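Local coordinates for glucosamine kinase (Streptacidiphilus jiangxiensis, PDB 6HWJ), which catalyses the magnesium-dependent transfer of a phosphate group from ATP to D-glucosamine, giving D-glucosamine 6-phosphate, at residues A[149-154]-A[231-236]; A[160-165]-A[223-228]; A[193-198]-A[300-305]; A[296-301]-A[313-318]. One frame throughout, in Å; residues are numbered along the deposited sequence.

Interaction 1: A[149-154]-A[231-236]; sequences AQRIAA and AALAAR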
# COMPACT_ATOMS: atom_id res chain seq x y z
N ALA A 149 -8.82 3.43 -4.32
CA ALA A 149 -10.14 4.03 -4.17
C ALA A 149 -11.18 3.01 -3.69
O ALA A 149 -12.06 3.33 -2.88
CB ALA A 149 -10.61 4.64 -5.49
N GLN A 150 -11.10 1.79 -4.20
CA GLN A 150 -12.04 0.75 -3.77
C GLN A 150 -11.74 0.31 -2.34
O GLN A 150 -12.66 0.01 -1.58
CB GLN A 150 -11.98 -0.45 -4.72
CG GLN A 150 -12.59 -0.18 -6.09
CD GLN A 150 -11.79 0.82 -6.91
OE1 GLN A 150 -10.57 0.75 -6.97
NE2 GLN A 150 -12.49 1.77 -7.54
N ARG A 151 -10.47 0.25 -1.97
CA ARG A 151 -10.12 -0.13 -0.60
C ARG A 151 -10.59 0.93 0.40
O ARG A 151 -11.24 0.60 1.40
CB ARG A 151 -8.60 -0.33 -0.48
CG ARG A 151 -8.05 -1.42 -1.40
CD ARG A 151 -8.48 -2.81 -1.01
NE ARG A 151 -8.02 -3.79 -2.00
CZ ARG A 151 -8.61 -4.00 -3.18
NH1 ARG A 151 -9.70 -3.35 -3.52
NH2 ARG A 151 -8.11 -4.88 -4.02
N ILE A 152 -10.26 2.20 0.15
CA ILE A 152 -10.61 3.26 1.09
C ILE A 152 -12.12 3.37 1.23
O ILE A 152 -12.64 3.47 2.35
CB ILE A 152 -9.97 4.59 0.65
CG1 ILE A 152 -8.44 4.51 0.79
CG2 ILE A 152 -10.51 5.74 1.51
CD1 ILE A 152 -7.67 5.64 0.12
N ALA A 153 -12.84 3.36 0.10
CA ALA A 153 -14.30 3.44 0.17
C ALA A 153 -14.90 2.26 0.93
O ALA A 153 -15.80 2.43 1.76
CB ALA A 153 -14.88 3.53 -1.24
N ALA A 154 -14.42 1.04 0.66
CA ALA A 154 -14.94 -0.12 1.37
C ALA A 154 -14.71 0.01 2.87
O ALA A 154 -15.59 -0.32 3.68
CB ALA A 154 -14.30 -1.40 0.83
N ALA A 231 -12.45 -7.46 7.87
CA ALA A 231 -13.89 -7.63 7.98
C ALA A 231 -14.62 -6.62 7.11
O ALA A 231 -15.63 -6.94 6.48
CB ALA A 231 -14.33 -7.49 9.44
N ALA A 232 -14.12 -5.38 7.05
CA ALA A 232 -14.74 -4.37 6.23
C ALA A 232 -14.51 -4.64 4.75
O ALA A 232 -15.43 -4.50 3.94
CB ALA A 232 -14.20 -2.97 6.58
N LEU A 233 -13.28 -4.99 4.37
CA LEU A 233 -12.99 -5.27 2.97
C LEU A 233 -13.77 -6.49 2.49
O LEU A 233 -14.26 -6.52 1.35
CB LEU A 233 -11.49 -5.48 2.79
CG LEU A 233 -10.59 -4.30 3.12
CD1 LEU A 233 -9.14 -4.70 3.02
CD2 LEU A 233 -10.86 -3.07 2.23
N ALA A 234 -13.93 -7.49 3.35
CA ALA A 234 -14.60 -8.71 2.95
C ALA A 234 -16.08 -8.49 2.67
O ALA A 234 -16.72 -9.34 2.03
CB ALA A 234 -14.44 -9.80 4.02
N ALA A 235 -16.65 -7.37 3.13
CA ALA A 235 -18.04 -7.07 2.84
C ALA A 235 -18.30 -6.86 1.35
O ALA A 235 -19.44 -7.00 0.90
CB ALA A 235 -18.48 -5.82 3.61
N ARG A 236 -17.27 -6.54 0.57
CA ARG A 236 -17.41 -6.46 -0.88
C ARG A 236 -17.49 -7.84 -1.53
O ARG A 236 -17.73 -7.93 -2.74
CB ARG A 236 -16.25 -5.68 -1.49
CG ARG A 236 -16.29 -4.18 -1.19
CD ARG A 236 -15.46 -3.37 -2.19
NE ARG A 236 -15.98 -3.46 -3.55
CZ ARG A 236 -15.49 -4.25 -4.50
NH1 ARG A 236 -14.44 -5.03 -4.26
NH2 ARG A 236 -16.04 -4.26 -5.71
O HOH W 1 -17.06 -2.27 3.49
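Ala154, Leu233 and Arg236 carry a contact between helix 148-157 and the last turn of helix 212-234 with the residues that follow. Helix 148-157 comes after strand 130-134, which bears Lys133, a probable ATP ligand, and precedes the next long strand of the same antiparallel sheet, a position consistent with that of the αC helix in protein-kinase-like folds. The pair, which probably joins the two lobes of such a fold, illustrates how an interface can close on a methyl group. Ala154 points toward the other segment, and the CA atoms of Ala154 and Leu233 lie 5.7 Å apart. Its CB is met by two chains at once: Leu233 CD2 lies 4.1 Å from Ala154 CB, and Arg236 CD comes to 3.8 Å from the same Ala154 CB. Leu233 brings only its CD2 branch across. That methyl also rests 3.8 Å from the carbonyl atom Arg151 O and 4.0 Å from Arg151 CD, where the two side chains cross at about a right angle. The aliphatic stem of Arg236 lies over Ala154, while a bend at chi3 (64°) turns NE off the extended course. The guanidinium, in a poorly ordered residue, forms a salt bridge with Asp296. Arg151 has a different main partner, donating through NE to Val297 O. Asp296, also a weak, long ion-pair partner of Arg151, probably moderates the repulsion between the two guanidinium groups, for Arg151 NH1 and Arg236 NH1 stand 5.1 Å apart.

Interaction 2: A[160-165]-A[223-228]; sequences FTEMPR and GTLTAR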
# COMPACT_ATOMS: atom_id res chain seq x y z
N PHE A 160 -14.68 1.20 9.39
CA PHE A 160 -13.26 1.19 9.76
C PHE A 160 -12.73 2.62 9.85
O PHE A 160 -12.87 3.40 8.91
CB PHE A 160 -12.49 0.37 8.73
CG PHE A 160 -11.04 0.23 9.02
CD1 PHE A 160 -10.58 -0.78 9.86
CD2 PHE A 160 -10.11 1.08 8.43
CE1 PHE A 160 -9.22 -0.93 10.10
CE2 PHE A 160 -8.77 0.95 8.69
CZ PHE A 160 -8.32 -0.08 9.52
N THR A 161 -12.12 2.96 10.99
CA THR A 161 -11.62 4.32 11.21
C THR A 161 -10.13 4.39 11.50
O THR A 161 -9.60 5.49 11.70
CB THR A 161 -12.36 5.01 12.37
OG1 THR A 161 -12.12 4.30 13.61
CG2 THR A 161 -13.86 5.03 12.10
N GLU A 162 -9.42 3.26 11.53
CA GLU A 162 -7.98 3.29 11.84
C GLU A 162 -7.18 3.53 10.57
O GLU A 162 -6.38 2.71 10.12
CB GLU A 162 -7.57 2.01 12.55
CG GLU A 162 -8.02 2.00 14.01
CD GLU A 162 -7.74 0.69 14.68
OE1 GLU A 162 -6.68 0.57 15.33
OE2 GLU A 162 -8.59 -0.22 14.54
N MET A 163 -7.45 4.69 9.98
CA MET A 163 -6.80 5.19 8.78
C MET A 163 -7.04 6.71 8.75
O MET A 163 -7.97 7.19 9.39
CB MET A 163 -7.38 4.54 7.52
CG MET A 163 -8.86 4.74 7.34
SD MET A 163 -9.49 4.06 5.78
CE MET A 163 -11.24 4.26 6.00
N PRO A 164 -6.22 7.47 8.03
CA PRO A 164 -6.52 8.89 7.86
C PRO A 164 -7.96 9.03 7.38
O PRO A 164 -8.37 8.36 6.42
CB PRO A 164 -5.51 9.37 6.82
CG PRO A 164 -4.41 8.36 6.83
CD PRO A 164 -5.10 7.04 7.17
N ARG A 165 -8.74 9.85 8.08
CA ARG A 165 -10.15 9.96 7.74
C ARG A 165 -10.30 10.31 6.25
O ARG A 165 -9.70 11.28 5.79
CB ARG A 165 -10.84 11.02 8.60
CG ARG A 165 -12.34 11.14 8.29
CD ARG A 165 -12.88 12.51 8.63
NE ARG A 165 -13.19 12.65 10.05
CZ ARG A 165 -14.38 12.41 10.60
NH1 ARG A 165 -14.55 12.58 11.90
NH2 ARG A 165 -15.40 12.01 9.85
N GLY A 223 -3.07 -6.50 15.45
CA GLY A 223 -3.91 -7.64 15.10
C GLY A 223 -5.38 -7.27 15.05
O GLY A 223 -6.10 -7.67 14.14
N THR A 224 -5.84 -6.49 16.03
CA THR A 224 -7.22 -6.02 16.01
C THR A 224 -7.48 -5.13 14.79
O THR A 224 -8.53 -5.25 14.14
CB THR A 224 -7.53 -5.29 17.33
OG1 THR A 224 -7.59 -6.25 18.39
CG2 THR A 224 -8.83 -4.54 17.25
N LEU A 225 -6.54 -4.26 14.46
CA LEU A 225 -6.71 -3.37 13.31
C LEU A 225 -6.83 -4.16 12.02
O LEU A 225 -7.72 -3.90 11.19
CB LEU A 225 -5.53 -2.38 13.24
CG LEU A 225 -5.48 -1.39 12.06
CD1 LEU A 225 -4.59 -0.19 12.41
CD2 LEU A 225 -4.92 -2.05 10.78
N THR A 226 -5.94 -5.14 11.82
CA THR A 226 -5.95 -5.97 10.63
C THR A 226 -7.26 -6.73 10.49
O THR A 226 -7.79 -6.86 9.38
CB THR A 226 -4.78 -6.96 10.68
OG1 THR A 226 -3.55 -6.25 10.94
CG2 THR A 226 -4.66 -7.72 9.36
N ALA A 227 -7.81 -7.22 11.61
CA ALA A 227 -9.08 -7.94 11.57
C ALA A 227 -10.25 -7.02 11.24
O ALA A 227 -11.14 -7.38 10.45
CB ALA A 227 -9.34 -8.65 12.91
N ARG A 228 -10.27 -5.82 11.83
CA ARG A 228 -11.29 -4.83 11.48
C ARG A 228 -11.18 -4.45 10.01
O ARG A 228 -12.20 -4.28 9.32
CB ARG A 228 -11.14 -3.59 12.36
CG ARG A 228 -11.46 -3.82 13.84
CD ARG A 228 -11.06 -2.60 14.68
NE ARG A 228 -11.50 -2.76 16.07
CZ ARG A 228 -11.16 -1.94 17.06
NH1 ARG A 228 -10.35 -0.91 16.84
NH2 ARG A 228 -11.63 -2.15 18.28
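Phe160 lays the rim of its ring against Leu225 and Arg228 of helix 212-234, joining that helix to the loop between helix 148-157 and strand 166-172 of the kinase-like fold. Its CG lies anti to the backbone N (chi1 -177°), on the way to the helix, and the ring edge meets Leu225: Phe160 CE1 lies 3.5 Å from the carbonyl atom Leu225 O, which sits near the ring plane. Phe160 CZ meets Leu225 CG at 4.0 Å, and Arg228 CB is also in plane at the rim. Glu162, the centre of an inverse gamma turn, buries more surface here than any other residue. Its CB packs 3.7 Å from Leu225 CD1, and from there the chain extends past the leucine to Arg228, where the exposed end of the contact is polar. The salt bridge shows that charge pairing need not be coplanar. Arg228 NH1 donates to Glu162 OE2 over 3.0 Å at 156°, with the oxygen close to the guanidinium plane but the donor 57° out of the carboxylate plane. The turn is also tied to strand 312-315 by a backbone bond to Val315. One turn back along the helix, Thr224 CG2 lies 3.4 Å from the guanidinium plane of Arg228, over its centre.

Interaction 3: A[193-198]-A[300-305]; sequences DGWDWA and DFHVGQ. With MG (magnesium ion), chain C.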
# COMPACT_ATOMS: atom_id res chain seq x y z
N ASP A 193 5.73 6.43 11.06
CA ASP A 193 5.38 5.07 10.65
C ASP A 193 6.13 4.06 11.52
O ASP A 193 7.05 4.41 12.26
CB ASP A 193 5.65 4.85 9.16
CG ASP A 193 7.12 4.77 8.80
OD1 ASP A 193 7.85 3.92 9.35
OD2 ASP A 193 7.55 5.56 7.94
N GLY A 194 5.71 2.80 11.41
CA GLY A 194 6.15 1.77 12.32
C GLY A 194 7.63 1.50 12.27
O GLY A 194 8.21 1.03 13.26
N TRP A 195 8.28 1.77 11.15
CA TRP A 195 9.74 1.59 11.13
C TRP A 195 10.43 2.61 12.03
O TRP A 195 11.62 2.46 12.31
CB TRP A 195 10.26 1.64 9.69
CG TRP A 195 10.08 0.30 9.03
CD1 TRP A 195 9.27 0.01 7.95
CD2 TRP A 195 10.69 -0.93 9.42
NE1 TRP A 195 9.37 -1.33 7.64
CE2 TRP A 195 10.23 -1.93 8.53
CE3 TRP A 195 11.60 -1.29 10.42
CZ2 TRP A 195 10.64 -3.26 8.63
CZ3 TRP A 195 12.00 -2.61 10.51
CH2 TRP A 195 11.52 -3.57 9.62
N ASP A 196 9.70 3.64 12.48
CA ASP A 196 10.15 4.50 13.56
C ASP A 196 9.60 4.02 14.92
O ASP A 196 10.38 3.70 15.82
CB ASP A 196 9.74 5.95 13.31
CG ASP A 196 10.51 6.57 12.15
OD1 ASP A 196 11.75 6.43 12.13
OD2 ASP A 196 9.87 7.17 11.27
N TRP A 197 8.27 3.96 15.06
CA TRP A 197 7.71 3.79 16.40
C TRP A 197 7.81 2.37 16.92
O TRP A 197 7.98 2.18 18.12
CB TRP A 197 6.24 4.24 16.47
CG TRP A 197 5.23 3.54 15.59
CD1 TRP A 197 4.67 4.03 14.45
CD2 TRP A 197 4.63 2.26 15.81
NE1 TRP A 197 3.77 3.12 13.93
CE2 TRP A 197 3.73 2.02 14.76
CE3 TRP A 197 4.77 1.27 16.79
CZ2 TRP A 197 2.99 0.85 14.66
CZ3 TRP A 197 4.04 0.11 16.68
CH2 TRP A 197 3.16 -0.09 15.62
N ALA A 198 7.75 1.35 16.04
CA ALA A 198 7.87 -0.01 16.51
C ALA A 198 9.31 -0.33 16.91
O ALA A 198 9.54 -1.00 17.92
CB ALA A 198 7.38 -1.01 15.45
N ASP A 300 0.22 -4.92 0.67
CA ASP A 300 1.61 -4.50 0.87
C ASP A 300 1.75 -4.12 2.33
O ASP A 300 2.17 -3.01 2.68
CB ASP A 300 1.97 -3.35 -0.08
CG ASP A 300 3.44 -2.97 0.00
OD1 ASP A 300 4.27 -3.84 0.32
OD2 ASP A 300 3.75 -1.79 -0.25
N PHE A 301 1.36 -5.04 3.21
CA PHE A 301 1.03 -4.75 4.60
C PHE A 301 2.23 -5.05 5.47
O PHE A 301 2.73 -6.19 5.48
CB PHE A 301 -0.19 -5.58 5.01
CG PHE A 301 -0.89 -5.10 6.25
CD1 PHE A 301 -1.36 -3.80 6.35
CD2 PHE A 301 -1.10 -5.96 7.30
CE1 PHE A 301 -2.01 -3.38 7.49
CE2 PHE A 301 -1.75 -5.53 8.45
CZ PHE A 301 -2.21 -4.23 8.53
N HIS A 302 2.70 -4.04 6.21
CA HIS A 302 3.84 -4.17 7.10
C HIS A 302 3.85 -2.95 8.00
O HIS A 302 3.05 -2.01 7.81
CB HIS A 302 5.15 -4.33 6.32
CG HIS A 302 5.43 -3.20 5.38
ND1 HIS A 302 5.95 -2.00 5.80
CD2 HIS A 302 5.28 -3.09 4.04
CE1 HIS A 302 6.11 -1.20 4.76
NE2 HIS A 302 5.70 -1.83 3.67
N VAL A 303 4.75 -2.94 8.99
CA VAL A 303 4.69 -1.90 10.02
C VAL A 303 4.94 -0.53 9.43
O VAL A 303 4.54 0.48 10.00
CB VAL A 303 5.68 -2.17 11.18
CG1 VAL A 303 5.42 -3.51 11.81
CG2 VAL A 303 7.13 -2.04 10.68
N GLY A 304 5.66 -0.46 8.30
CA GLY A 304 5.88 0.83 7.65
C GLY A 304 4.63 1.46 7.09
O GLY A 304 4.68 2.63 6.71
N GLN A 305 3.53 0.71 6.99
CA GLN A 305 2.27 1.23 6.48
C GLN A 305 1.35 1.67 7.61
O GLN A 305 0.19 2.01 7.36
CB GLN A 305 1.55 0.19 5.63
CG GLN A 305 2.41 -0.53 4.59
CD GLN A 305 2.82 0.38 3.45
OE1 GLN A 305 3.02 1.59 3.62
NE2 GLN A 305 2.95 -0.21 2.25
MG MG C . 4.09 2.82 2.33
O HOH W 2 5.48 3.06 4.03
O HOH W 3 3.21 4.42 3.24
O HOH W 4 5.23 4.48 1.52
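Gly194 and Val303 bring the two backbones together at the first turn of helix 194-207 and the start of the 3-10 segment 303-305, their CA atoms 4.6 Å apart. Gly194 N donates to Val303 O in a weak, strongly bent bond of 3.0 Å, and a CA-H...O contact from Gly194 CA reaches the same oxygen. Such closeness depends on Gly194 having no side chain on that surface. Just before it, Asp193 is the N-cap: its OD1 accepts weakly from Trp195 N, while its CB rests 3.4 Å from Gly304 O. Its CG stands between the backbone N and the carbonyl carbon (chi1 72°), near the helix start, where OD1 can take the capping bond. Trp195 then spreads its indole across the other segment. Val303 CG2 sits over the five-membered ring of Trp195, 3.8 Å from its centroid and 9° off the normal, a clear CH-pi contact. Gly304 CA comes to 3.5 Å from Trp195 CD1, and the His302 ring meets the indole only obliquely. Within the second segment, Gln305 CG lies over the centre of the His302 ring. Gln305 NE2 donates to Asp300 O over 2.9 Å, a bond in the amide plane that fixes the rotation of the group, and Gln305 OE1 binds a magnesium ion at 2.1 Å. A water ligand of that ion also donates to Gly304 O. The sequence HGDFHVGQ, which holds the sugar-binding Asp300 and the metal ligand Gln305, resembles the catalytic loop of aminoglycoside-phosphotransferase-like kinases.

Interaction 4: A[296-301]-A[313-318]; sequences DVHGDF and YAVVDF. With MG (magnesium ion), chain C; MG (magnesium ion), chain F.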
# COMPACT_ATOMS: atom_id res chain seq x y z
N ASP A 296 -10.63 -8.63 -1.12
CA ASP A 296 -9.87 -7.38 -1.24
C ASP A 296 -8.95 -7.26 -0.02
O ASP A 296 -9.42 -7.32 1.13
CB ASP A 296 -10.83 -6.18 -1.29
CG ASP A 296 -11.71 -6.17 -2.54
OD1 ASP A 296 -11.54 -7.03 -3.44
OD2 ASP A 296 -12.59 -5.31 -2.62
N VAL A 297 -7.65 -7.09 -0.26
CA VAL A 297 -6.68 -7.03 0.81
C VAL A 297 -5.91 -5.71 0.71
O VAL A 297 -6.03 -4.97 -0.26
CB VAL A 297 -5.69 -8.22 0.81
CG1 VAL A 297 -6.43 -9.54 1.06
CG2 VAL A 297 -4.91 -8.28 -0.50
N HIS A 298 -5.12 -5.42 1.74
CA HIS A 298 -4.16 -4.32 1.67
C HIS A 298 -3.10 -4.60 0.62
O HIS A 298 -2.86 -3.78 -0.28
CB HIS A 298 -3.51 -4.08 3.05
CG HIS A 298 -2.57 -2.91 3.07
ND1 HIS A 298 -1.32 -2.95 2.50
CD2 HIS A 298 -2.72 -1.65 3.58
CE1 HIS A 298 -0.73 -1.77 2.65
NE2 HIS A 298 -1.56 -0.96 3.31
N GLY A 299 -2.43 -5.75 0.73
CA GLY A 299 -1.57 -6.24 -0.33
C GLY A 299 -0.12 -5.81 -0.24
O GLY A 299 0.70 -6.32 -1.02
N ASP A 300 0.22 -4.92 0.67
CA ASP A 300 1.61 -4.50 0.87
C ASP A 300 1.75 -4.12 2.33
O ASP A 300 2.17 -3.01 2.68
CB ASP A 300 1.97 -3.35 -0.08
CG ASP A 300 3.44 -2.97 0.00
OD1 ASP A 300 4.27 -3.84 0.32
OD2 ASP A 300 3.75 -1.79 -0.25
N PHE A 301 1.36 -5.04 3.21
CA PHE A 301 1.03 -4.75 4.60
C PHE A 301 2.23 -5.05 5.47
O PHE A 301 2.73 -6.19 5.48
CB PHE A 301 -0.19 -5.58 5.01
CG PHE A 301 -0.89 -5.10 6.25
CD1 PHE A 301 -1.36 -3.80 6.35
CD2 PHE A 301 -1.10 -5.96 7.30
CE1 PHE A 301 -2.01 -3.38 7.49
CE2 PHE A 301 -1.75 -5.53 8.45
CZ PHE A 301 -2.21 -4.23 8.53
N TYR A 313 -3.78 4.50 15.81
CA TYR A 313 -3.13 3.81 14.70
C TYR A 313 -3.89 4.06 13.40
O TYR A 313 -5.13 4.07 13.39
CB TYR A 313 -3.08 2.29 14.96
CG TYR A 313 -2.19 1.90 16.11
CD1 TYR A 313 -2.56 2.15 17.42
CD2 TYR A 313 -0.96 1.31 15.87
CE1 TYR A 313 -1.72 1.79 18.49
CE2 TYR A 313 -0.12 0.95 16.92
CZ TYR A 313 -0.51 1.18 18.21
OH TYR A 313 0.36 0.83 19.23
N ALA A 314 -3.15 4.25 12.30
CA ALA A 314 -3.75 4.58 11.01
C ALA A 314 -2.99 3.86 9.91
O ALA A 314 -1.79 4.08 9.76
CB ALA A 314 -3.72 6.10 10.78
N VAL A 315 -3.68 3.03 9.13
CA VAL A 315 -3.05 2.30 8.02
C VAL A 315 -3.16 3.15 6.76
O VAL A 315 -4.16 3.86 6.54
CB VAL A 315 -3.68 0.91 7.83
CG1 VAL A 315 -5.17 1.01 7.63
CG2 VAL A 315 -3.02 0.20 6.61
N VAL A 316 -2.10 3.13 5.95
CA VAL A 316 -2.07 3.88 4.70
C VAL A 316 -1.51 2.98 3.59
O VAL A 316 -1.13 1.84 3.84
CB VAL A 316 -1.22 5.16 4.81
CG1 VAL A 316 -1.79 6.08 5.86
CG2 VAL A 316 0.21 4.81 5.16
N ASP A 317 -1.50 3.51 2.36
CA ASP A 317 -0.82 2.89 1.21
C ASP A 317 -1.58 1.67 0.69
O ASP A 317 -1.17 0.53 0.92
CB ASP A 317 0.61 2.52 1.62
CG ASP A 317 1.55 2.33 0.42
OD1 ASP A 317 1.05 2.12 -0.70
OD2 ASP A 317 2.79 2.40 0.63
N PHE A 318 -2.67 1.91 -0.05
CA PHE A 318 -3.53 0.85 -0.55
C PHE A 318 -3.40 0.61 -2.06
O PHE A 318 -4.33 0.08 -2.68
CB PHE A 318 -4.98 1.19 -0.21
CG PHE A 318 -5.33 0.91 1.24
CD1 PHE A 318 -5.63 -0.37 1.65
CD2 PHE A 318 -5.34 1.94 2.17
CE1 PHE A 318 -5.95 -0.63 2.97
CE2 PHE A 318 -5.66 1.68 3.49
CZ PHE A 318 -5.97 0.40 3.88
MG MG C . 4.09 2.82 2.33
MG MG F . 2.22 1.97 -2.55
O HOH W 5 -1.19 -1.62 -0.73
O HOH W 6 -4.70 -2.79 -2.18
O HOH W 7 1.97 -0.10 -1.86
O HOH W 8 4.01 1.64 -1.44
O HOH W 2 5.48 3.06 4.03
O HOH W 3 3.21 4.42 3.24
O HOH W 4 5.23 4.48 1.52
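Val315 meets His298 tip to tip at the end of strand 312-315, its CG2 lying 3.6 Å from His298 CD2 and also touching the rim of Phe301 at CE1. Next comes Val316, whose side chain turns away while its carbonyl turns in: His298 NE2 donates to Val316 O over 2.9 Å, almost straight at 173° and in the imidazole plane. The other ring nitrogen, ND1, accepts from Asp300 N at 3.1 Å, so both nitrogens help fix the flip of the ring. Asp317 follows, and its carboxylate divides between two magnesium ions, OD1 binding one at 2.2 Å and OD2 the other at 2.2 Å. One water donates to both His298 O and Asp317 O, joining the backbones again. Phe318 ends the walk by placing a ring face over His298 CD2, 3.4 Å from Phe318 CE1. The DFD sequence begun by Asp317 is consistent with a counterpart of the kinase DFG motif. Asp300 OD2 accepts from a water bound to the magnesium ion held by Asp317 OD1. His298, bonded to Asp300 N and Val316 O, probably helps position the backbone beside both the sugar-binding and the metal-binding aspartate.

Interactions 3 and 4 form the magnesium site; interactions 1 and 2 lie farther off, about 11 and 13 Å from a magnesium ion at the side chains of Arg151 and Leu225. Interactions 3 and 4 share Asp300 and Phe301, and one magnesium ion takes ligands from Gln305 of the first and Asp317 of the second; Gln305 O also lies 2.9 Å from Val316 N, a probable backbone bond. Interaction 2, centred about 9 Å from interaction 4, joins its strand through Glu162 O. Interactions 1 and 2 both use helix 212-234, their centres about 11 Å apart. Two arginines tie interaction 1 to the loop 296-301 of interaction 4, again about 11 Å between centres.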